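YueI protein (Bacillus subtilis, PDB 2OHW) is of unknown function but belongs to the DUF1694 family and folds as a compact single-chain alpha/beta protein around a mixed four-stranded sheet. Local coordinates at residues R26-G31 and F100-G105; L39-G44 and I119-D124; E54-L59 and A85-V90; V65-N70 and L104-A109. All blocks are in the same frame, centred on the assembly; numbering follows the deposited sequence.

How the interactions relate
The four contacts run from the middle of the sheet to its surroundings. Interaction 4 is the core, an antiparallel strand pair bonded almost wholly by backbone. Interaction 1 ends on the same strand, sharing L104 and G105 with it, but ties down a helix end with one hydroxyl, one water and apolar tips. Interaction 2 lies beyond the outer strand 37-42, which bonds to strand 104-110 on its inner side, and has a single direct hydrogen bond. Interaction 3 joins two helices; its leucine side is buried against V65-N70 and L104-A109, whereas its polar cluster of E56, Y88 and R87, which includes a salt bridge, extends to the exposed R87. Interactions 1 and 3 lie on opposite sides of the chain's centre.

Interaction 1 (R26-G31 and F100-G105)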
loop_
_atom_site.group_PDB
_atom_site.type_symbol
_atom_site.label_atom_id
_atom_site.label_comp_id
_atom_site.label_asym_id
_atom_site.label_seq_id
_atom_site.Cartn_x
_atom_site.Cartn_y
_atom_site.Cartn_z
ATOM N N ARG A 26 -8.886 -5.808 5.111
ATOM C CA ARG A 26 -7.834 -5.635 6.104
ATOM C C ARG A 26 -6.686 -6.599 5.867
ATOM O O ARG A 26 -5.519 -6.241 6.043
ATOM C CB ARG A 26 -8.386 -5.797 7.520
ATOM C CG ARG A 26 -9.383 -4.715 7.912
ATOM C CD ARG A 26 -9.620 -4.720 9.416
ATOM N NE ARG A 26 -10.790 -3.932 9.772
ATOM C CZ ARG A 26 -10.778 -2.623 9.987
ATOM N NH1 ARG A 26 -9.648 -1.926 9.875
ATOM N NH2 ARG A 26 -11.907 -2.002 10.310
ATOM N N HIS A 27 -7.015 -7.821 5.458
ATOM C CA HIS A 27 -5.981 -8.811 5.177
ATOM C C HIS A 27 -5.135 -8.478 3.945
ATOM O O HIS A 27 -3.984 -8.902 3.866
ATOM C CB HIS A 27 -6.578 -10.212 5.072
ATOM C CG HIS A 27 -7.184 -10.706 6.353
ATOM N ND1 HIS A 27 -8.398 -11.358 6.400
ATOM C CD2 HIS A 27 -6.740 -10.645 7.632
ATOM C CE1 HIS A 27 -8.675 -11.678 7.653
ATOM N NE2 HIS A 27 -7.686 -11.254 8.420
ATOM N N LEU A 28 -5.702 -7.734 2.992
ATOM C CA LEU A 28 -4.941 -7.266 1.824
ATOM C C LEU A 28 -4.142 -5.986 2.131
ATOM O O LEU A 28 -2.949 -5.891 1.802
ATOM C CB LEU A 28 -5.854 -7.044 0.614
ATOM C CG LEU A 28 -5.196 -6.456 -0.653
ATOM C CD1 LEU A 28 -4.079 -7.310 -1.211
ATOM C CD2 LEU A 28 -6.256 -6.225 -1.731
ATOM N N PHE A 29 -4.818 -5.009 2.740
ATOM C CA PHE A 29 -4.275 -3.662 2.895
ATOM C C PHE A 29 -3.560 -3.382 4.219
ATOM O O PHE A 29 -3.606 -2.255 4.742
ATOM C CB PHE A 29 -5.370 -2.624 2.625
ATOM C CG PHE A 29 -5.873 -2.640 1.199
ATOM C CD1 PHE A 29 -5.074 -2.157 0.164
ATOM C CD2 PHE A 29 -7.138 -3.116 0.902
ATOM C CE1 PHE A 29 -5.541 -2.177 -1.160
ATOM C CE2 PHE A 29 -7.616 -3.124 -0.410
ATOM C CZ PHE A 29 -6.815 -2.664 -1.440
ATOM N N LEU A 30 -2.885 -4.408 4.741
ATOM C CA LEU A 30 -2.048 -4.265 5.946
ATOM C C LEU A 30 -2.836 -3.710 7.131
ATOM O O LEU A 30 -2.313 -2.934 7.941
ATOM C CB LEU A 30 -0.813 -3.393 5.655
ATOM C CG LEU A 30 0.152 -3.934 4.596
ATOM C CD1 LEU A 30 1.244 -2.905 4.275
ATOM C CD2 LEU A 30 0.767 -5.244 5.052
ATOM N N GLY A 31 -4.094 -4.136 7.217
ATOM C CA GLY A 31 -4.970 -3.795 8.336
ATOM C C GLY A 31 -5.970 -2.696 8.042
ATOM O O GLY A 31 -6.901 -2.499 8.828
ATOM N N PHE A 100 -2.385 -13.584 6.646
ATOM C CA PHE A 100 -2.472 -13.787 5.202
ATOM C C PHE A 100 -1.248 -13.166 4.543
ATOM O O PHE A 100 -0.820 -12.062 4.908
ATOM C CB PHE A 100 -3.760 -13.120 4.683
ATOM C CG PHE A 100 -3.882 -13.048 3.172
ATOM C CD1 PHE A 100 -4.061 -14.202 2.411
ATOM C CD2 PHE A 100 -3.881 -11.809 2.519
ATOM C CE1 PHE A 100 -4.199 -14.132 1.018
ATOM C CE2 PHE A 100 -4.020 -11.730 1.129
ATOM C CZ PHE A 100 -4.175 -12.893 0.380
ATOM N N HIS A 101 -0.662 -13.895 3.599
ATOM C CA HIS A 101 0.409 -13.343 2.797
ATOM C C HIS A 101 -0.280 -12.322 1.915
ATOM O O HIS A 101 -1.268 -12.641 1.257
ATOM C CB HIS A 101 1.079 -14.429 1.952
ATOM C CG HIS A 101 2.527 -14.175 1.662
ATOM N ND1 HIS A 101 3.023 -12.923 1.370
ATOM C CD2 HIS A 101 3.583 -15.021 1.604
ATOM C CE1 HIS A 101 4.326 -13.008 1.157
ATOM N NE2 HIS A 101 4.692 -14.268 1.295
ATOM N N THR A 102 0.172 -11.078 1.966
ATOM C CA THR A 102 -0.351 -10.064 1.071
ATOM C C THR A 102 0.759 -9.658 0.119
ATOM O O THR A 102 1.907 -9.570 0.524
ATOM C CB THR A 102 -0.878 -8.810 1.826
ATOM O OG1 THR A 102 -1.231 -7.810 0.864
ATOM C CG2 THR A 102 0.192 -8.199 2.752
ATOM N N PRO A 103 0.415 -9.376 -1.146
ATOM C CA PRO A 103 1.442 -8.932 -2.090
ATOM C C PRO A 103 1.788 -7.455 -1.919
ATOM O O PRO A 103 2.675 -6.966 -2.600
ATOM C CB PRO A 103 0.756 -9.128 -3.444
ATOM C CG PRO A 103 -0.686 -8.901 -3.151
ATOM C CD PRO A 103 -0.913 -9.471 -1.782
ATOM N N LEU A 104 1.073 -6.742 -1.049
ATOM C CA LEU A 104 1.313 -5.297 -0.868
ATOM C C LEU A 104 2.481 -5.064 0.073
ATOM O O LEU A 104 2.564 -5.694 1.134
ATOM C CB LEU A 104 0.039 -4.576 -0.397
ATOM C CG LEU A 104 -1.101 -4.720 -1.421
ATOM C CD1 LEU A 104 -2.278 -3.892 -1.003
ATOM C CD2 LEU A 104 -0.659 -4.345 -2.843
ATOM N N GLY A 105 3.364 -4.143 -0.306
ATOM C CA GLY A 105 4.553 -3.788 0.473
ATOM C C GLY A 105 4.343 -2.556 1.328
ATOM O O GLY A 105 4.807 -2.491 2.459
HETATM O O HOH W 1 -2.204 -9.824 6.349
#
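The polar part of this contact centres on T102, whose hydroxyl serves both segments. Its OG1, anti to the backbone N (chi1 174°), donates to the carbonyl O of L28 over 2.7 Å, lying in the carbonyl plane on a lone pair. The same OG1 accepts from the backbone N of L104 at 3.2 Å, and this nearly straight bond fixes the hydroxyl's position. One residue earlier in the helix, the carbonyl O of H27 shares a water with the carbonyl O of F100; it also lies in the plane of the F100 ring, 3.2 Å from CD2 at the edge.

Apolar contacts surround these bonds. L104 CD1 forms the hub: it lies 3.5 Å from F29 CD1 and 3.9 Å from L28 CD1, the leucine chains crossing obliquely. L28 CD1 also reaches CD of the P103 ring, while its other methyl, CD2, lies over one face of the F29 ring. On the other flank L30 CD2 meets T102 CG2 at 3.8 Å, the two side chains roughly perpendicular. Y10 and L11 of helix 5-12 add to the packing around L28.

Helix 22-28 thus ends against the segment leading into strand 104-110, its last carbonyl, that of L28, bound by a threonine hydroxyl that also closes an ST turn.

Interaction 2 (L39-G44 and I119-D124); sequences LALTKG and IYIQDD
Strand 37-42 is an edge strand of the mixed sheet within this chain, and the irregular segment I119-D124 runs along its outer side, joined to it directly by one backbone hydrogen bond from A40 N to I119 O (2.8 Å). The donor approaches nearly along the C=O axis, and L39 CA adds a CH...O contact to the same oxygen. Farther along, the backbones diverge and a water bridges them, donating to A40 O and accepting from I121 N at 2.9 Å. The pairing therefore changes from direct to water-mediated within two residues, without extending the sheet by a regular strand.

Side chains fill one flank of this junction. L39 starts away from the loop, but with CG anti to its backbone N (chi1 -165°) it brings CD1 to 3.8 Å from I119 O. CD1 also lies loosely beside I121 CG1, at 4.4 Å. On its other branch, CD2, L39 packs against A55 and E58 of helix 53-60, so it is wedged between loop and helix.

Both segments then lead into helices: T42 and D123 occupy N-cap positions, with T42 OG1 accepting from Q45 N and D123 OD1 from Y126 N. Q45 NE2 links the two starts by bonding to both I121 O and D123 OD1. The tightest apolar meeting is tip to tip: L41 and I121 cross obliquely, each with its CG or CG1 beside its own backbone N, which presses L41 CD2 to 3.3 Å from I121 CD1.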
loop_
_atom_site.group_PDB
_atom_site.type_symbol
_atom_site.label_atom_id
_atom_site.label_comp_id
_atom_site.label_asym_id
_atom_site.label_seq_id
_atom_site.Cartn_x
_atom_site.Cartn_y
_atom_site.Cartn_z
ATOM N N LEU A 39 -2.937 5.065 -1.337
ATOM C CA LEU A 39 -2.029 4.506 -2.334
ATOM C C LEU A 39 -1.486 3.199 -1.790
ATOM O O LEU A 39 -1.266 3.055 -0.583
ATOM C CB LEU A 39 -0.881 5.470 -2.630
ATOM C CG LEU A 39 -0.023 5.234 -3.891
ATOM C CD1 LEU A 39 -0.754 5.745 -5.146
ATOM C CD2 LEU A 39 1.264 6.002 -3.721
ATOM N N ALA A 40 -1.265 2.238 -2.681
ATOM C CA ALA A 40 -0.659 0.973 -2.299
ATOM C C ALA A 40 0.400 0.605 -3.326
ATOM O O ALA A 40 0.206 0.835 -4.528
ATOM C CB ALA A 40 -1.718 -0.098 -2.207
ATOM N N LEU A 41 1.521 0.055 -2.855
ATOM C CA LEU A 41 2.604 -0.433 -3.726
ATOM C C LEU A 41 2.782 -1.917 -3.471
ATOM O O LEU A 41 2.689 -2.359 -2.302
ATOM C CB LEU A 41 3.909 0.251 -3.365
ATOM C CG LEU A 41 4.080 1.732 -3.700
ATOM C CD1 LEU A 41 5.463 2.178 -3.223
ATOM C CD2 LEU A 41 3.902 2.042 -5.149
ATOM N N THR A 42 3.042 -2.699 -4.523
ATOM C CA THR A 42 3.353 -4.113 -4.318
ATOM C C THR A 42 4.740 -4.245 -3.688
ATOM O O THR A 42 5.563 -3.310 -3.744
ATOM C CB THR A 42 3.369 -4.920 -5.631
ATOM O OG1 THR A 42 4.472 -4.495 -6.446
ATOM C CG2 THR A 42 2.054 -4.773 -6.384
ATOM N N LYS A 43 5.011 -5.414 -3.107
ATOM C CA LYS A 43 6.370 -5.698 -2.623
ATOM C C LYS A 43 7.396 -5.504 -3.743
ATOM O O LYS A 43 8.458 -4.926 -3.524
ATOM C CB LYS A 43 6.454 -7.094 -2.007
ATOM C CG LYS A 43 5.753 -7.204 -0.662
ATOM C CD LYS A 43 5.680 -8.660 -0.166
ATOM C CE LYS A 43 7.059 -9.278 -0.093
ATOM N NZ LYS A 43 7.881 -8.588 0.929
ATOM N N GLY A 44 7.058 -5.951 -4.950
ATOM C CA GLY A 44 7.971 -5.791 -6.076
ATOM C C GLY A 44 8.293 -4.337 -6.378
ATOM O O GLY A 44 9.429 -3.999 -6.666
ATOM N N ILE A 119 -5.730 3.888 -6.705
ATOM C CA ILE A 119 -4.806 3.769 -5.574
ATOM C C ILE A 119 -3.528 3.008 -5.910
ATOM O O ILE A 119 -2.804 2.562 -5.005
ATOM C CB ILE A 119 -5.459 3.066 -4.378
ATOM C CG1 ILE A 119 -5.947 1.672 -4.787
ATOM C CG2 ILE A 119 -6.573 3.923 -3.759
ATOM C CD1 ILE A 119 -6.100 0.756 -3.597
ATOM N N TYR A 120 -3.263 2.804 -7.191
ATOM C CA TYR A 120 -2.056 2.072 -7.583
ATOM C C TYR A 120 -1.282 2.811 -8.658
ATOM O O TYR A 120 -1.834 3.708 -9.329
ATOM C CB TYR A 120 -2.377 0.638 -8.036
ATOM C CG TYR A 120 -2.834 0.460 -9.469
ATOM C CD1 TYR A 120 -2.111 -0.349 -10.334
ATOM C CD2 TYR A 120 -3.994 1.060 -9.952
ATOM C CE1 TYR A 120 -2.512 -0.538 -11.651
ATOM C CE2 TYR A 120 -4.390 0.895 -11.286
ATOM C CZ TYR A 120 -3.651 0.079 -12.112
ATOM O OH TYR A 120 -4.052 -0.120 -13.420
ATOM N N ILE A 121 -0.016 2.408 -8.825
ATOM C CA ILE A 121 0.883 2.929 -9.843
ATOM C C ILE A 121 1.041 1.880 -10.934
ATOM O O ILE A 121 1.668 0.840 -10.732
ATOM C CB ILE A 121 2.281 3.287 -9.240
ATOM C CG1 ILE A 121 2.128 4.233 -8.047
ATOM C CG2 ILE A 121 3.215 3.844 -10.333
ATOM C CD1 ILE A 121 3.405 4.476 -7.258
ATOM N N GLN A 122 0.399 2.130 -12.069
ATOM C CA GLN A 122 0.445 1.192 -13.160
ATOM C C GLN A 122 1.779 1.289 -13.874
ATOM O O GLN A 122 2.059 2.269 -14.577
ATOM C CB GLN A 122 -0.681 1.503 -14.140
ATOM C CG GLN A 122 -0.766 0.523 -15.293
ATOM C CD GLN A 122 -1.755 0.985 -16.322
ATOM O OE1 GLN A 122 -1.713 2.135 -16.775
ATOM N NE2 GLN A 122 -2.661 0.100 -16.698
ATOM N N ASP A 123 2.593 0.257 -13.716
ATOM C CA ASP A 123 3.840 0.140 -14.471
ATOM C C ASP A 123 4.173 -1.335 -14.694
ATOM O O ASP A 123 3.449 -2.216 -14.211
ATOM C CB ASP A 123 4.989 0.966 -13.820
ATOM C CG ASP A 123 5.489 0.404 -12.480
ATOM O OD1 ASP A 123 4.921 -0.567 -11.951
ATOM O OD2 ASP A 123 6.499 0.940 -11.953
ATOM N N ASP A 124 5.251 -1.623 -15.420
ATOM C CA ASP A 124 5.612 -3.020 -15.680
ATOM C C ASP A 124 5.910 -3.840 -14.415
ATOM O O ASP A 124 5.629 -5.043 -14.365
ATOM C CB ASP A 124 6.799 -3.107 -16.659
ATOM C CG ASP A 124 8.071 -2.467 -16.117
ATOM O OD1 ASP A 124 8.010 -1.669 -15.150
ATOM O OD2 ASP A 124 9.160 -2.764 -16.678
HETATM O O HOH W 2 0.977 0.393 -7.057
#

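Interaction 3 (E54-L59 and A85-V90); sequences EAEHEL and ASRYGV
E56 leaves helix 53-60 with CG anti to the backbone N (chi1 -178°), and from CB its chain runs extended toward the end of helix 75-87. CG comes within 3.7 Å of Y88 CE2. CD then carries a carboxylate whose two oxygens divide the work: OE1 forms a salt bridge with K53 NZ, and OE2 takes two donors from the other segment. Y88 OH donates over 2.7 Å to OE2, which receives it on its anti lone pair, away from OE1; the carboxylate is turned 60° from the ring, and OE2 lies in the ring plane. R87 NH1 forms a salt bridge to OE2 at 2.8 Å; it comes from above the carboxylate plane, although OE2 lies in the guanidinium plane. The two basic neighbours probably favour the ionised glutamate. R87 bends at chi3 (-53°) to reach it, and its CG sits over the centre of one Y88 face, 3.8 Å above the plane.

One helical turn along, L59 supplies the apolar half. Its CD1 meets the backbone N of A85, CD2 packs across V90 CG1 at 3.9 Å, and CB lies beside Y88 CD2. M84 of helix 75-87 also touches both E56 and L59.

The receiving helix ends in a Schellman motif: G89, at positive phi, is C-prime, with V90 N bonded to A85 O (2.9 Å) and G89 N to S86 O.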
loop_
_atom_site.group_PDB
_atom_site.type_symbol
_atom_site.label_atom_id
_atom_site.label_comp_id
_atom_site.label_asym_id
_atom_site.label_seq_id
_atom_site.Cartn_x
_atom_site.Cartn_y
_atom_site.Cartn_z
ATOM N N GLU A 54 5.579 9.057 -6.925
ATOM C CA GLU A 54 4.132 9.068 -6.732
ATOM C C GLU A 54 3.758 8.831 -5.278
ATOM O O GLU A 54 2.787 9.398 -4.786
ATOM C CB GLU A 54 3.452 8.022 -7.621
ATOM C CG GLU A 54 3.606 8.300 -9.123
ATOM C CD GLU A 54 4.840 7.674 -9.751
ATOM O OE1 GLU A 54 5.772 7.261 -9.041
ATOM O OE2 GLU A 54 4.887 7.610 -10.994
ATOM N N ALA A 55 4.547 8.022 -4.571
ATOM C CA ALA A 55 4.315 7.835 -3.135
ATOM C C ALA A 55 4.698 9.092 -2.380
ATOM O O ALA A 55 3.987 9.492 -1.458
ATOM C CB ALA A 55 5.090 6.631 -2.598
ATOM N N GLU A 56 5.807 9.715 -2.772
ATOM C CA GLU A 56 6.211 10.972 -2.130
ATOM C C GLU A 56 5.118 12.025 -2.288
ATOM O O GLU A 56 4.811 12.754 -1.356
ATOM C CB GLU A 56 7.553 11.499 -2.645
ATOM C CG GLU A 56 7.966 12.791 -1.910
ATOM C CD GLU A 56 9.450 13.081 -1.882
ATOM O OE1 GLU A 56 10.216 12.486 -2.675
ATOM O OE2 GLU A 56 9.842 13.944 -1.064
ATOM N N HIS A 57 4.514 12.087 -3.473
ATOM C CA HIS A 57 3.446 13.044 -3.699
ATOM C C HIS A 57 2.297 12.875 -2.718
ATOM O O HIS A 57 1.764 13.862 -2.186
ATOM C CB HIS A 57 2.917 12.937 -5.135
ATOM C CG HIS A 57 1.833 13.922 -5.434
ATOM N ND1 HIS A 57 0.498 13.628 -5.277
ATOM C CD2 HIS A 57 1.893 15.224 -5.803
ATOM C CE1 HIS A 57 -0.226 14.694 -5.584
ATOM N NE2 HIS A 57 0.600 15.676 -5.898
ATOM N N GLU A 58 1.888 11.627 -2.501
ATOM C CA GLU A 58 0.794 11.329 -1.589
ATOM C C GLU A 58 1.156 11.625 -0.133
ATOM O O GLU A 58 0.314 12.085 0.639
ATOM C CB GLU A 58 0.320 9.875 -1.747
ATOM C CG GLU A 58 -0.396 9.570 -3.084
ATOM C CD GLU A 58 -1.490 10.577 -3.461
ATOM O OE1 GLU A 58 -2.294 10.992 -2.588
ATOM O OE2 GLU A 58 -1.556 10.950 -4.653
ATOM N N LEU A 59 2.400 11.358 0.255
ATOM C CA LEU A 59 2.828 11.706 1.614
ATOM C C LEU A 59 2.875 13.223 1.838
ATOM O O LEU A 59 2.506 13.725 2.909
ATOM C CB LEU A 59 4.176 11.062 1.924
ATOM C CG LEU A 59 4.153 9.542 1.960
ATOM C CD1 LEU A 59 5.560 9.030 1.897
ATOM C CD2 LEU A 59 3.454 9.023 3.209
ATOM N N ALA A 85 8.245 9.851 4.557
ATOM C CA ALA A 85 7.167 10.042 5.537
ATOM C C ALA A 85 7.588 11.069 6.595
ATOM O O ALA A 85 6.865 12.027 6.867
ATOM C CB ALA A 85 6.756 8.701 6.186
ATOM N N SER A 86 8.762 10.886 7.186
ATOM C CA SER A 86 9.193 11.792 8.241
ATOM C C SER A 86 9.353 13.225 7.750
ATOM O O SER A 86 9.051 14.171 8.494
ATOM C CB SER A 86 10.462 11.253 8.907
ATOM O OG SER A 86 10.153 10.023 9.548
ATOM N N ARG A 87 9.798 13.370 6.499
ATOM C CA ARG A 87 9.961 14.675 5.856
ATOM C C ARG A 87 8.665 15.497 5.919
ATOM O O ARG A 87 8.705 16.721 6.058
ATOM C CB ARG A 87 10.383 14.480 4.397
ATOM C CG ARG A 87 10.624 15.750 3.570
ATOM C CD ARG A 87 11.213 15.379 2.200
ATOM N NE ARG A 87 12.396 14.527 2.350
ATOM C CZ ARG A 87 12.731 13.512 1.550
ATOM N NH1 ARG A 87 11.978 13.181 0.503
ATOM N NH2 ARG A 87 13.828 12.815 1.809
ATOM N N TYR A 88 7.525 14.815 5.828
ATOM C CA TYR A 88 6.224 15.476 5.779
ATOM C C TYR A 88 5.376 15.252 7.034
ATOM O O TYR A 88 4.172 15.529 7.051
ATOM C CB TYR A 88 5.478 15.045 4.493
ATOM C CG TYR A 88 6.289 15.305 3.251
ATOM C CD1 TYR A 88 6.577 16.619 2.852
ATOM C CD2 TYR A 88 6.809 14.257 2.493
ATOM C CE1 TYR A 88 7.339 16.875 1.737
ATOM C CE2 TYR A 88 7.577 14.510 1.371
ATOM C CZ TYR A 88 7.830 15.826 1.005
ATOM O OH TYR A 88 8.590 16.080 -0.111
ATOM N N GLY A 89 6.007 14.753 8.104
ATOM C CA GLY A 89 5.312 14.593 9.372
ATOM C C GLY A 89 4.327 13.443 9.415
ATOM O O GLY A 89 3.378 13.473 10.213
ATOM N N VAL A 90 4.566 12.425 8.578
ATOM C CA VAL A 90 3.684 11.264 8.508
ATOM C C VAL A 90 4.262 10.131 9.350
ATOM O O VAL A 90 5.407 9.722 9.127
ATOM C CB VAL A 90 3.518 10.779 7.041
ATOM C CG1 VAL A 90 2.706 9.465 6.962
ATOM C CG2 VAL A 90 2.853 11.845 6.193
#

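Interaction 4 (V65-N70 and L104-A109)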
loop_
_atom_site.group_PDB
_atom_site.type_symbol
_atom_site.label_atom_id
_atom_site.label_comp_id
_atom_site.label_asym_id
_atom_site.label_seq_id
_atom_site.Cartn_x
_atom_site.Cartn_y
_atom_site.Cartn_z
ATOM N N VAL A 65 -2.585 10.817 7.549
ATOM C CA VAL A 65 -2.368 9.480 7.010
ATOM C C VAL A 65 -1.244 8.806 7.781
ATOM O O VAL A 65 -0.471 9.468 8.489
ATOM C CB VAL A 65 -2.049 9.473 5.488
ATOM C CG1 VAL A 65 -3.204 10.076 4.677
ATOM C CG2 VAL A 65 -0.718 10.161 5.177
ATOM N N THR A 66 -1.174 7.488 7.634
ATOM C CA THR A 66 -0.082 6.690 8.172
ATOM C C THR A 66 0.543 5.899 7.031
ATOM O O THR A 66 -0.158 5.432 6.133
ATOM C CB THR A 66 -0.588 5.727 9.256
ATOM O OG1 THR A 66 -1.270 6.475 10.279
ATOM C CG2 THR A 66 0.556 4.936 9.898
ATOM N N LEU A 67 1.857 5.744 7.090
ATOM C CA LEU A 67 2.563 4.841 6.198
ATOM C C LEU A 67 2.641 3.437 6.828
ATOM O O LEU A 67 3.330 3.231 7.836
ATOM C CB LEU A 67 3.961 5.404 5.909
ATOM C CG LEU A 67 4.898 4.478 5.141
ATOM C CD1 LEU A 67 4.356 4.256 3.746
ATOM C CD2 LEU A 67 6.316 5.051 5.095
ATOM N N LEU A 68 1.913 2.484 6.247
ATOM C CA LEU A 68 1.916 1.093 6.694
ATOM C C LEU A 68 2.915 0.313 5.832
ATOM O O LEU A 68 2.890 0.431 4.593
ATOM C CB LEU A 68 0.529 0.476 6.533
ATOM C CG LEU A 68 -0.637 1.184 7.255
ATOM C CD1 LEU A 68 -1.952 0.461 6.985
ATOM C CD2 LEU A 68 -0.375 1.252 8.757
ATOM N N ILE A 69 3.785 -0.466 6.491
ATOM C CA ILE A 69 4.871 -1.185 5.820
ATOM C C ILE A 69 4.745 -2.660 6.164
ATOM O O ILE A 69 4.599 -3.023 7.333
ATOM C CB ILE A 69 6.226 -0.671 6.308
ATOM C CG1 ILE A 69 6.407 0.793 5.928
ATOM C CG2 ILE A 69 7.372 -1.516 5.743
ATOM C CD1 ILE A 69 7.437 1.505 6.805
ATOM N N ASN A 70 4.822 -3.512 5.151
ATOM C CA ASN A 70 4.792 -4.945 5.327
ATOM C C ASN A 70 6.077 -5.440 5.991
ATOM O O ASN A 70 7.146 -5.348 5.397
ATOM C CB ASN A 70 4.648 -5.597 3.948
ATOM C CG ASN A 70 4.369 -7.064 4.021
ATOM O OD1 ASN A 70 4.819 -7.749 4.946
ATOM N ND2 ASN A 70 3.640 -7.575 3.032
ATOM N N LEU A 104 1.073 -6.742 -1.049
ATOM C CA LEU A 104 1.313 -5.297 -0.868
ATOM C C LEU A 104 2.481 -5.064 0.073
ATOM O O LEU A 104 2.564 -5.694 1.134
ATOM C CB LEU A 104 0.039 -4.576 -0.397
ATOM C CG LEU A 104 -1.101 -4.720 -1.421
ATOM C CD1 LEU A 104 -2.278 -3.892 -1.003
ATOM C CD2 LEU A 104 -0.659 -4.345 -2.843
ATOM N N GLY A 105 3.364 -4.143 -0.306
ATOM C CA GLY A 105 4.553 -3.788 0.473
ATOM C C GLY A 105 4.343 -2.556 1.328
ATOM O O GLY A 105 4.807 -2.491 2.459
ATOM N N ILE A 106 3.637 -1.573 0.783
ATOM C CA ILE A 106 3.393 -0.314 1.472
ATOM C C ILE A 106 1.957 0.080 1.195
ATOM O O ILE A 106 1.460 -0.127 0.071
ATOM C CB ILE A 106 4.381 0.783 0.978
ATOM C CG1 ILE A 106 5.689 0.674 1.772
ATOM C CG2 ILE A 106 3.750 2.170 0.975
ATOM C CD1 ILE A 106 6.792 1.528 1.246
ATOM N N VAL A 107 1.275 0.570 2.230
ATOM C CA VAL A 107 -0.065 1.147 2.074
ATOM C C VAL A 107 -0.072 2.484 2.800
ATOM O O VAL A 107 0.308 2.553 3.967
ATOM C CB VAL A 107 -1.159 0.235 2.677
ATOM C CG1 VAL A 107 -2.525 0.910 2.651
ATOM C CG2 VAL A 107 -1.223 -1.104 1.938
ATOM N N ILE A 108 -0.473 3.543 2.102
ATOM C CA ILE A 108 -0.710 4.832 2.733
ATOM C C ILE A 108 -2.196 4.894 3.024
ATOM O O ILE A 108 -3.010 4.829 2.098
ATOM C CB ILE A 108 -0.259 6.010 1.845
ATOM C CG1 ILE A 108 1.246 5.895 1.559
ATOM C CG2 ILE A 108 -0.585 7.365 2.518
ATOM C CD1 ILE A 108 1.807 6.836 0.487
ATOM N N ALA A 109 -2.548 4.972 4.303
ATOM C CA ALA A 109 -3.953 4.919 4.724
ATOM C C ALA A 109 -4.317 6.166 5.498
ATOM O O ALA A 109 -3.583 6.586 6.396
ATOM C CB ALA A 109 -4.201 3.685 5.581
#
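Two central strands of the mixed sheet, 65-70 and 104-110, pair here in antiparallel fashion, their short axes 4.7 Å apart. T66 with A109 and L68 with V107 are hydrogen-bonded pairs, each linked both ways; L68 N to V107 O is the shortest of these bonds at 2.8 Å. L67 with I108, between these two, and I69 with I106, on the N70 side of L68-V107, are non-hydrogen-bonded pairs.

At the N70 end the ladder gains a side-chain rung. N70 CG is anti to its backbone N (chi1 -170°), which directs ND2 to L104 O over 2.9 Å, in the carbonyl plane and almost straight at 172°. Its backbone N bonds G105 O at 2.9 Å from above the carbonyl plane, so one residue holds two successive carbonyls at the corner.

On the face of L67 and I69, L67 CD1 reaches along the sheet to I106 CG2 at 3.5 Å, and V65 CG2 meets I108 CG2. On the opposite face, L68 CD1 lies 4.2 Å from A109 CB.

Helix 75-87 packs on the L67, I69 and I106 side through A85, Y78, I82 and Y81. Strand 92-95 flanks 65-70, while on the other side of strand 104-110 G105 and I106 both face L41 of edge strand 37-42 in a classic beta bulge.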